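Local coordinates for protein anaerobically-induced outer membrane porin OprE (Pseudomonas aeruginosa, PDB 4FRX) that forms a monomeric outer-membrane beta-barrel of the OprD porin family and probably lets small solutes pass across the outer membrane, at residues E39-Q43 with G88-P92; R169-R175 with R315-G320; L177-A182 with L217-Y221. All coordinates share one frame; numbering follows the deposited sequence.

Interaction 1: E39-Q43 with G88-P92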
loop_
_atom_site.group_PDB
_atom_site.type_symbol
_atom_site.label_atom_id
_atom_site.label_comp_id
_atom_site.label_asym_id
_atom_site.label_seq_id
_atom_site.Cartn_x
_atom_site.Cartn_y
_atom_site.Cartn_z
ATOM N N GLU A 39 13.777 -17.210 -6.836
ATOM C CA GLU A 39 13.207 -17.774 -5.627
ATOM C C GLU A 39 13.872 -17.122 -4.423
ATOM O O GLU A 39 15.095 -17.010 -4.391
ATOM C CB GLU A 39 13.468 -19.274 -5.629
ATOM C CG GLU A 39 12.810 -20.052 -4.531
ATOM C CD GLU A 39 13.189 -21.522 -4.585
ATOM O OE1 GLU A 39 14.385 -21.834 -4.395
ATOM O OE2 GLU A 39 12.295 -22.363 -4.819
ATOM N N GLU A 40 13.074 -16.677 -3.449
ATOM C CA GLU A 40 13.611 -16.099 -2.208
ATOM C C GLU A 40 12.824 -16.610 -1.000
ATOM O O GLU A 40 11.616 -16.834 -1.086
ATOM C CB GLU A 40 13.572 -14.567 -2.241
ATOM C CG GLU A 40 14.462 -13.921 -3.279
ATOM C CD GLU A 40 14.397 -12.398 -3.250
ATOM O OE1 GLU A 40 13.649 -11.814 -4.067
ATOM O OE2 GLU A 40 15.105 -11.783 -2.418
ATOM N N TRP A 41 13.511 -16.804 0.119
ATOM C CA TRP A 41 12.887 -17.370 1.316
ATOM C C TRP A 41 13.510 -16.747 2.564
ATOM O O TRP A 41 14.731 -16.736 2.725
ATOM C CB TRP A 41 13.104 -18.881 1.339
ATOM C CG TRP A 41 12.310 -19.625 2.356
ATOM C CD1 TRP A 41 11.167 -19.204 2.991
ATOM C CD2 TRP A 41 12.594 -20.933 2.860
ATOM N NE1 TRP A 41 10.730 -20.179 3.858
ATOM C CE2 TRP A 41 11.585 -21.251 3.794
ATOM C CE3 TRP A 41 13.605 -21.873 2.615
ATOM C CZ2 TRP A 41 11.562 -22.463 4.488
ATOM C CZ3 TRP A 41 13.580 -23.076 3.306
ATOM C CH2 TRP A 41 12.565 -23.359 4.228
ATOM N N GLY A 42 12.673 -16.218 3.447
ATOM C CA GLY A 42 13.176 -15.593 4.648
ATOM C C GLY A 42 12.317 -15.816 5.879
ATOM O O GLY A 42 11.117 -16.128 5.797
ATOM N N GLN A 43 12.945 -15.654 7.033
ATOM C CA GLN A 43 12.224 -15.627 8.292
ATOM C C GLN A 43 12.275 -14.202 8.812
ATOM O O GLN A 43 13.350 -13.618 8.918
ATOM C CB GLN A 43 12.864 -16.564 9.312
ATOM C CG GLN A 43 12.154 -16.530 10.633
ATOM C CD GLN A 43 10.728 -16.984 10.486
ATOM O OE1 GLN A 43 10.467 -18.002 9.843
ATOM N NE2 GLN A 43 9.788 -16.226 11.059
ATOM N N GLY A 88 15.268 -10.605 -5.581
ATOM C CA GLY A 88 15.858 -9.302 -5.333
ATOM C C GLY A 88 14.876 -8.293 -4.771
ATOM O O GLY A 88 15.148 -7.095 -4.767
ATOM N N THR A 89 13.728 -8.768 -4.299
ATOM C CA THR A 89 12.727 -7.877 -3.722
ATOM C C THR A 89 12.528 -8.144 -2.237
ATOM O O THR A 89 11.829 -7.400 -1.558
ATOM C CB THR A 89 11.351 -7.962 -4.461
ATOM O OG1 THR A 89 10.887 -9.318 -4.485
ATOM C CG2 THR A 89 11.459 -7.437 -5.902
ATOM N N VAL A 90 13.144 -9.208 -1.729
ATOM C CA VAL A 90 13.011 -9.541 -0.320
ATOM C C VAL A 90 14.188 -9.029 0.522
ATOM O O VAL A 90 13.974 -8.410 1.556
ATOM C CB VAL A 90 12.835 -11.048 -0.099
ATOM C CG1 VAL A 90 12.574 -11.338 1.363
ATOM C CG2 VAL A 90 11.687 -11.580 -0.955
ATOM N N PHE A 91 15.417 -9.298 0.071
ATOM C CA PHE A 91 16.653 -8.964 0.805
ATOM C C PHE A 91 17.529 -7.934 0.096
ATOM O O PHE A 91 17.644 -7.956 -1.124
ATOM C CB PHE A 91 17.489 -10.240 1.020
ATOM C CG PHE A 91 16.871 -11.193 1.994
ATOM C CD1 PHE A 91 17.057 -11.016 3.348
ATOM C CD2 PHE A 91 16.075 -12.237 1.557
ATOM C CE1 PHE A 91 16.461 -11.860 4.262
ATOM C CE2 PHE A 91 15.486 -13.098 2.463
ATOM C CZ PHE A 91 15.672 -12.902 3.811
ATOM N N PRO A 92 18.173 -7.040 0.864
ATOM C CA PRO A 92 19.177 -6.153 0.265
ATOM C C PRO A 92 20.407 -6.943 -0.195
ATOM O O PRO A 92 20.557 -8.102 0.193
ATOM C CB PRO A 92 19.550 -5.210 1.411
ATOM C CG PRO A 92 19.208 -5.959 2.655
ATOM C CD PRO A 92 18.035 -6.842 2.317
#
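Glu40 and Val90 mark the nearest backbone approach, their CA atoms 6.9 Å apart, where the extended strand segment 39-43 faces the irregular loop segment 88-92. No backbone-to-backbone hydrogen bond joins the two. Instead the loop turns its amide groups toward the strand, and the carboxylate of Glu40 collects them. With CG anti to the carbonyl carbon (chi1 -65°) and the chain extended beyond CG, this side chain spans the gap to the loop backbone. Glu40 OE1 accepts a hydrogen bond from Thr89 N at 3.1 Å, nearly straight at 163°, through the syn lone pair. Gly88 N comes to Glu40 OE1 from above the carboxylate plane, but the 2.5 Å separation is unusually short and Gly88 is the first residue modelled after a chain break, so the exact geometry there is doubtful. Glu40 OE2 takes a weak bond from Val90 N at 3.3 Å. The side chains of Glu40 and Val90 lie alongside one another, pointing opposite ways, with Val90 CG2 3.6 Å from Glu40 CD, so a methyl group packs beside the carboxylate. Further along the strand, Phe91 CZ stands 3.8 Å from Gly42 CA, and the absence of a side chain there lets the ring edge come up to the backbone. Phe91 CE2 also lies 3.7 Å from Trp41 O. Thr89 OG1 is hydrogen-bonded to Arg137, and Phe91 meets the ring of Phe103. The CB of Trp41 is directed away from the loop, and its NE1 bonds to Asn21. A carboxylate of barrel strand 37-50, which pairs antiparallel with strands 17-28 and 59-71, thus holds the loop between strands 59-71 and 102-114 against the wall.

Interaction 2: R169-R175 with R315-G320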
loop_
_atom_site.group_PDB
_atom_site.type_symbol
_atom_site.label_atom_id
_atom_site.label_comp_id
_atom_site.label_asym_id
_atom_site.label_seq_id
_atom_site.Cartn_x
_atom_site.Cartn_y
_atom_site.Cartn_z
ATOM N N ARG A 169 11.000 -2.187 1.679
ATOM C CA ARG A 169 10.788 -3.492 2.298
ATOM C C ARG A 169 12.070 -4.335 2.281
ATOM O O ARG A 169 12.266 -5.196 3.143
ATOM C CB ARG A 169 9.635 -4.230 1.596
ATOM C CG ARG A 169 9.895 -4.508 0.123
ATOM C CD ARG A 169 8.598 -4.770 -0.629
ATOM N NE ARG A 169 8.866 -4.948 -2.053
ATOM C CZ ARG A 169 7.943 -5.247 -2.955
ATOM N NH1 ARG A 169 6.673 -5.360 -2.587
ATOM N NH2 ARG A 169 8.287 -5.394 -4.228
ATOM N N ASN A 170 12.952 -4.055 1.319
ATOM C CA ASN A 170 14.181 -4.815 1.126
ATOM C C ASN A 170 15.424 -3.996 1.476
ATOM O O ASN A 170 16.498 -4.208 0.900
ATOM C CB ASN A 170 14.291 -5.246 -0.332
ATOM C CG ASN A 170 14.326 -4.054 -1.279
ATOM O OD1 ASN A 170 13.935 -2.944 -0.907
ATOM N ND2 ASN A 170 14.791 -4.276 -2.502
ATOM N N SER A 171 15.277 -3.067 2.411
ATOM C CA SER A 171 16.354 -2.141 2.753
ATOM C C SER A 171 16.407 -1.831 4.250
ATOM O O SER A 171 15.440 -2.066 4.978
ATOM C CB SER A 171 16.181 -0.837 1.969
ATOM O OG SER A 171 17.161 0.115 2.345
ATOM N N THR A 172 17.540 -1.301 4.705
ATOM C CA THR A 172 17.638 -0.787 6.074
ATOM C C THR A 172 17.759 0.737 6.082
ATOM O O THR A 172 17.805 1.352 7.148
ATOM C CB THR A 172 18.887 -1.329 6.799
ATOM O OG1 THR A 172 20.059 -0.879 6.108
ATOM C CG2 THR A 172 18.881 -2.857 6.841
ATOM N N ASP A 173 17.840 1.336 4.896
ATOM C CA ASP A 173 18.137 2.763 4.777
ATOM C C ASP A 173 16.927 3.613 4.419
ATOM O O ASP A 173 16.088 3.227 3.596
ATOM C CB ASP A 173 19.225 3.006 3.723
ATOM C CG ASP A 173 20.502 2.238 4.012
ATOM O OD1 ASP A 173 21.109 2.481 5.075
ATOM O OD2 ASP A 173 20.899 1.398 3.178
ATOM N N ASN A 174 16.855 4.787 5.033
ATOM C CA ASN A 174 15.885 5.791 4.627
ATOM C C ASN A 174 16.410 6.577 3.436
ATOM O O ASN A 174 17.577 6.972 3.405
ATOM C CB ASN A 174 15.575 6.724 5.794
ATOM C CG ASN A 174 14.662 6.076 6.816
ATOM O OD1 ASN A 174 15.047 5.853 7.962
ATOM N ND2 ASN A 174 13.435 5.777 6.403
ATOM N N ARG A 175 15.547 6.786 2.449
ATOM C CA ARG A 175 15.903 7.524 1.242
ATOM C C ARG A 175 14.804 8.527 0.935
ATOM O O ARG A 175 13.687 8.397 1.436
ATOM C CB ARG A 175 16.053 6.552 0.068
ATOM C CG ARG A 175 17.084 5.458 0.295
ATOM C CD ARG A 175 17.036 4.433 -0.823
ATOM N NE ARG A 175 17.308 5.039 -2.124
ATOM C CZ ARG A 175 17.174 4.405 -3.285
ATOM N NH1 ARG A 175 16.760 3.145 -3.304
ATOM N NH2 ARG A 175 17.441 5.034 -4.427
ATOM N N ARG A 315 9.737 4.335 -4.580
ATOM C CA ARG A 315 11.193 4.531 -4.686
ATOM C C ARG A 315 11.782 3.703 -5.830
ATOM O O ARG A 315 12.791 4.080 -6.441
ATOM C CB ARG A 315 11.867 4.206 -3.327
ATOM C CG ARG A 315 13.425 4.170 -3.285
ATOM C CD ARG A 315 14.124 5.162 -4.224
ATOM N NE ARG A 315 14.261 6.504 -3.705
ATOM C CZ ARG A 315 14.725 7.534 -4.407
ATOM N NH1 ARG A 315 15.095 7.400 -5.678
ATOM N NH2 ARG A 315 14.821 8.713 -3.826
ATOM N N GLY A 316 11.133 2.594 -6.160
ATOM C CA GLY A 316 11.716 1.664 -7.113
ATOM C C GLY A 316 12.784 0.810 -6.433
ATOM O O GLY A 316 12.807 0.700 -5.206
ATOM N N ASP A 317 13.670 0.211 -7.226
ATOM C CA ASP A 317 14.710 -0.689 -6.708
ATOM C C ASP A 317 14.122 -1.832 -5.878
ATOM O O ASP A 317 14.756 -2.308 -4.932
ATOM C CB ASP A 317 15.747 0.072 -5.862
ATOM C CG ASP A 317 16.566 1.056 -6.676
ATOM O OD1 ASP A 317 17.101 0.662 -7.732
ATOM O OD2 ASP A 317 16.674 2.227 -6.251
ATOM N N GLY A 318 12.909 -2.254 -6.227
ATOM C CA GLY A 318 12.245 -3.356 -5.545
ATOM C C GLY A 318 11.744 -3.065 -4.143
ATOM O O GLY A 318 11.420 -3.996 -3.396
ATOM N N GLU A 319 11.653 -1.784 -3.786
ATOM C CA GLU A 319 11.375 -1.407 -2.401
ATOM C C GLU A 319 9.898 -1.519 -2.004
ATOM O O GLU A 319 9.560 -1.482 -0.822
ATOM C CB GLU A 319 11.890 0.006 -2.125
ATOM C CG GLU A 319 13.407 0.079 -2.052
ATOM C CD GLU A 319 13.890 1.351 -1.395
ATOM O OE1 GLU A 319 13.062 2.040 -0.754
ATOM O OE2 GLU A 319 15.094 1.652 -1.515
ATOM N N GLY A 320 9.031 -1.669 -3.000
ATOM C CA GLY A 320 7.607 -1.839 -2.750
ATOM C C GLY A 320 6.849 -0.526 -2.791
ATOM O O GLY A 320 7.335 0.507 -2.332
HETATM O O HOH W 1 14.899 2.249 1.500
#
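Arg169 and Asn170 grip the backbone of the 316-319 turn in the tightly packed part of this contact. Arg169 N bonds to Glu319 O at 3.0 Å, and the same residue's NE reaches Gly318 O at 3.0 Å, meeting it from above the carbonyl plane. Gly320 CA sits over one face of that guanidinium, whose NH1 bonds onward to Asn134. Asn170 ND2 donates to Asp317 O at 3.1 Å in both the amide and the carbonyl plane, whereas its OD1 is buried without a partner. A bend at chi3 (60°) turns the guanidinium of Arg175 flat onto that of Arg315, centres of the two groups 4.1 Å apart, with Arg315 CD over its face. Arg175 NH1 makes salt bridges to Asp317 OD2 (3.1 Å) and Glu319 OE2 (2.9 Å). These carboxylates, with Asp191 paired to Arg315, probably offset the close positive charges. Asp317, also bonded to Ser185, forms the network's exposed rim. Packing is looser by Ser171 and Asp173, where a water bridges Asp173 O and, weakly, Ser171 OG and Glu319 OE1. A type I' turn (Gly316-Glu319) and an ST turn at Ser171 shape the two loops; the cross-bonds join them, consistent with the inward-folded loops of OprD-family porins.

Interaction 3: L177-A182 with L217-Y221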
loop_
_atom_site.group_PDB
_atom_site.type_symbol
_atom_site.label_atom_id
_atom_site.label_comp_id
_atom_site.label_asym_id
_atom_site.label_seq_id
_atom_site.Cartn_x
_atom_site.Cartn_y
_atom_site.Cartn_z
ATOM N N LEU A 177 11.881 10.593 -1.280
ATOM C CA LEU A 177 10.686 10.066 -1.958
ATOM C C LEU A 177 10.676 10.305 -3.475
ATOM O O LEU A 177 11.148 11.327 -3.956
ATOM C CB LEU A 177 9.433 10.675 -1.320
ATOM C CG LEU A 177 9.370 10.566 0.208
ATOM C CD1 LEU A 177 8.255 11.418 0.787
ATOM C CD2 LEU A 177 9.200 9.114 0.629
ATOM N N SER A 178 10.120 9.373 -4.238
ATOM C CA SER A 178 10.047 9.581 -5.680
ATOM C C SER A 178 8.798 8.892 -6.238
ATOM O O SER A 178 7.981 8.368 -5.475
ATOM C CB SER A 178 11.329 9.104 -6.384
ATOM O OG SER A 178 11.357 9.518 -7.745
ATOM N N ILE A 179 8.644 8.943 -7.558
ATOM C CA ILE A 179 7.526 8.315 -8.254
ATOM C C ILE A 179 8.090 7.591 -9.478
ATOM O O ILE A 179 9.236 7.846 -9.863
ATOM C CB ILE A 179 6.461 9.358 -8.699
ATOM C CG1 ILE A 179 7.016 10.283 -9.782
ATOM C CG2 ILE A 179 5.938 10.180 -7.498
ATOM C CD1 ILE A 179 6.008 11.319 -10.272
ATOM N N ALA A 180 7.303 6.688 -10.067
ATOM C CA ALA A 180 7.701 5.955 -11.278
ATOM C C ALA A 180 8.011 6.935 -12.395
ATOM O O ALA A 180 7.252 7.885 -12.620
ATOM C CB ALA A 180 6.584 4.995 -11.727
ATOM N N GLY A 181 9.124 6.701 -13.086
ATOM C CA GLY A 181 9.570 7.590 -14.142
ATOM C C GLY A 181 10.778 8.397 -13.714
ATOM O O GLY A 181 11.618 8.750 -14.528
ATOM N N ALA A 182 10.865 8.681 -12.427
ATOM C CA ALA A 182 11.989 9.456 -11.903
ATOM C C ALA A 182 12.739 8.682 -10.839
ATOM O O ALA A 182 13.689 9.202 -10.240
ATOM C CB ALA A 182 11.503 10.768 -11.324
ATOM N N LEU A 217 3.513 15.637 -3.268
ATOM C CA LEU A 217 4.947 15.396 -3.297
ATOM C C LEU A 217 5.601 16.615 -3.907
ATOM O O LEU A 217 5.404 16.916 -5.092
ATOM C CB LEU A 217 5.306 14.155 -4.112
ATOM C CG LEU A 217 6.812 13.849 -4.094
ATOM C CD1 LEU A 217 7.333 13.614 -2.674
ATOM C CD2 LEU A 217 7.144 12.648 -5.001
ATOM N N ASP A 218 6.366 17.333 -3.094
ATOM C CA ASP A 218 6.970 18.571 -3.566
ATOM C C ASP A 218 7.828 18.369 -4.819
ATOM O O ASP A 218 8.651 17.450 -4.878
ATOM C CB ASP A 218 7.767 19.246 -2.453
ATOM C CG ASP A 218 8.155 20.670 -2.808
ATOM O OD1 ASP A 218 7.248 21.531 -2.871
ATOM O OD2 ASP A 218 9.358 20.921 -3.047
ATOM N N ASP A 219 7.590 19.235 -5.812
ATOM C CA ASP A 219 8.261 19.246 -7.121
ATOM C C ASP A 219 7.790 18.173 -8.084
ATOM O O ASP A 219 8.308 18.066 -9.196
ATOM C CB ASP A 219 9.783 19.215 -6.989
ATOM C CG ASP A 219 10.348 20.571 -6.629
ATOM O OD1 ASP A 219 9.801 21.573 -7.135
ATOM O OD2 ASP A 219 11.320 20.630 -5.841
ATOM N N PHE A 220 6.795 17.402 -7.662
ATOM C CA PHE A 220 6.264 16.333 -8.493
ATOM C C PHE A 220 4.766 16.464 -8.726
ATOM O O PHE A 220 4.341 16.623 -9.870
ATOM C CB PHE A 220 6.591 14.951 -7.919
ATOM C CG PHE A 220 8.012 14.510 -8.177
ATOM C CD1 PHE A 220 8.366 13.954 -9.400
ATOM C CD2 PHE A 220 8.986 14.668 -7.201
ATOM C CE1 PHE A 220 9.684 13.545 -9.651
ATOM C CE2 PHE A 220 10.298 14.274 -7.431
ATOM C CZ PHE A 220 10.647 13.692 -8.656
ATOM N N TYR A 221 3.958 16.399 -7.665
ATOM C CA TYR A 221 2.528 16.387 -7.899
ATOM C C TYR A 221 1.679 16.857 -6.737
ATOM O O TYR A 221 2.114 16.838 -5.596
ATOM C CB TYR A 221 2.068 14.984 -8.352
ATOM C CG TYR A 221 2.081 13.906 -7.276
ATOM C CD1 TYR A 221 1.004 13.751 -6.406
ATOM C CD2 TYR A 221 3.156 13.014 -7.157
ATOM C CE1 TYR A 221 1.006 12.755 -5.420
ATOM C CE2 TYR A 221 3.159 12.017 -6.169
ATOM C CZ TYR A 221 2.084 11.891 -5.311
ATOM O OH TYR A 221 2.082 10.900 -4.336
#
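Ile179 is the bump of this contact, entering a hollow shaped by Leu217, Phe220 and Tyr221. Its two branches fill different parts of it. Ile179 CG2 settles in the notch formed by Leu217 CD2, at 3.7 Å, and the edge of the Tyr221 ring, where CE2 is 3.6 Å away. CG1 stands between the backbone N and the carbonyl carbon (chi1 67°), and the extended continuation carries Ile179 CD1 to Phe220 CD1 at 3.6 Å. Phe220 in turn projects into the notch between Ile179 and Ala182: the chain bends back after Ile179, held by Ala182 N bonding to Ile179 O, and brings Ala182 CB to within 3.7 Å of Phe220 CE1. At the other end Leu217 CD1 rests on Leu177 CB at 3.9 Å. Leu217 O accepts from both Phe220 N and Tyr221 N, which probably helps hold segment 217-221 as the tight turn of the beta-hairpin made by strands 208-217 and 221-234. Phe195 packs on Leu177, Leu217 and Tyr221, and Tyr264 meets Phe220. With no hydrogen bond or salt bridge across the segments, these buried surfaces are held together by apolar side-chain packing and shape fit.

Overall arrangement
Interactions 1 and 2 lie about 13 Å apart between centres and touch through Pro92 CB and Asn170 O, 3.3 Å from each other. Interaction 2 is about 15 Å from interaction 3, with light packing between Arg315 and Ser178, whereas interactions 1 and 3 are about 27 Å apart. Along the chain, interaction 1 is complete before the others begin, and interaction 3 falls entirely between residues 175 and 315 of interaction 2. The single excursion between strands 156-167 and 195-203 supplies a segment to each of interactions 2 and 3. Loops from distant parts of the barrel are thereby connected in a row, starting at wall strand 37-50, an arrangement that would suit loops folded into the barrel, as in related porins.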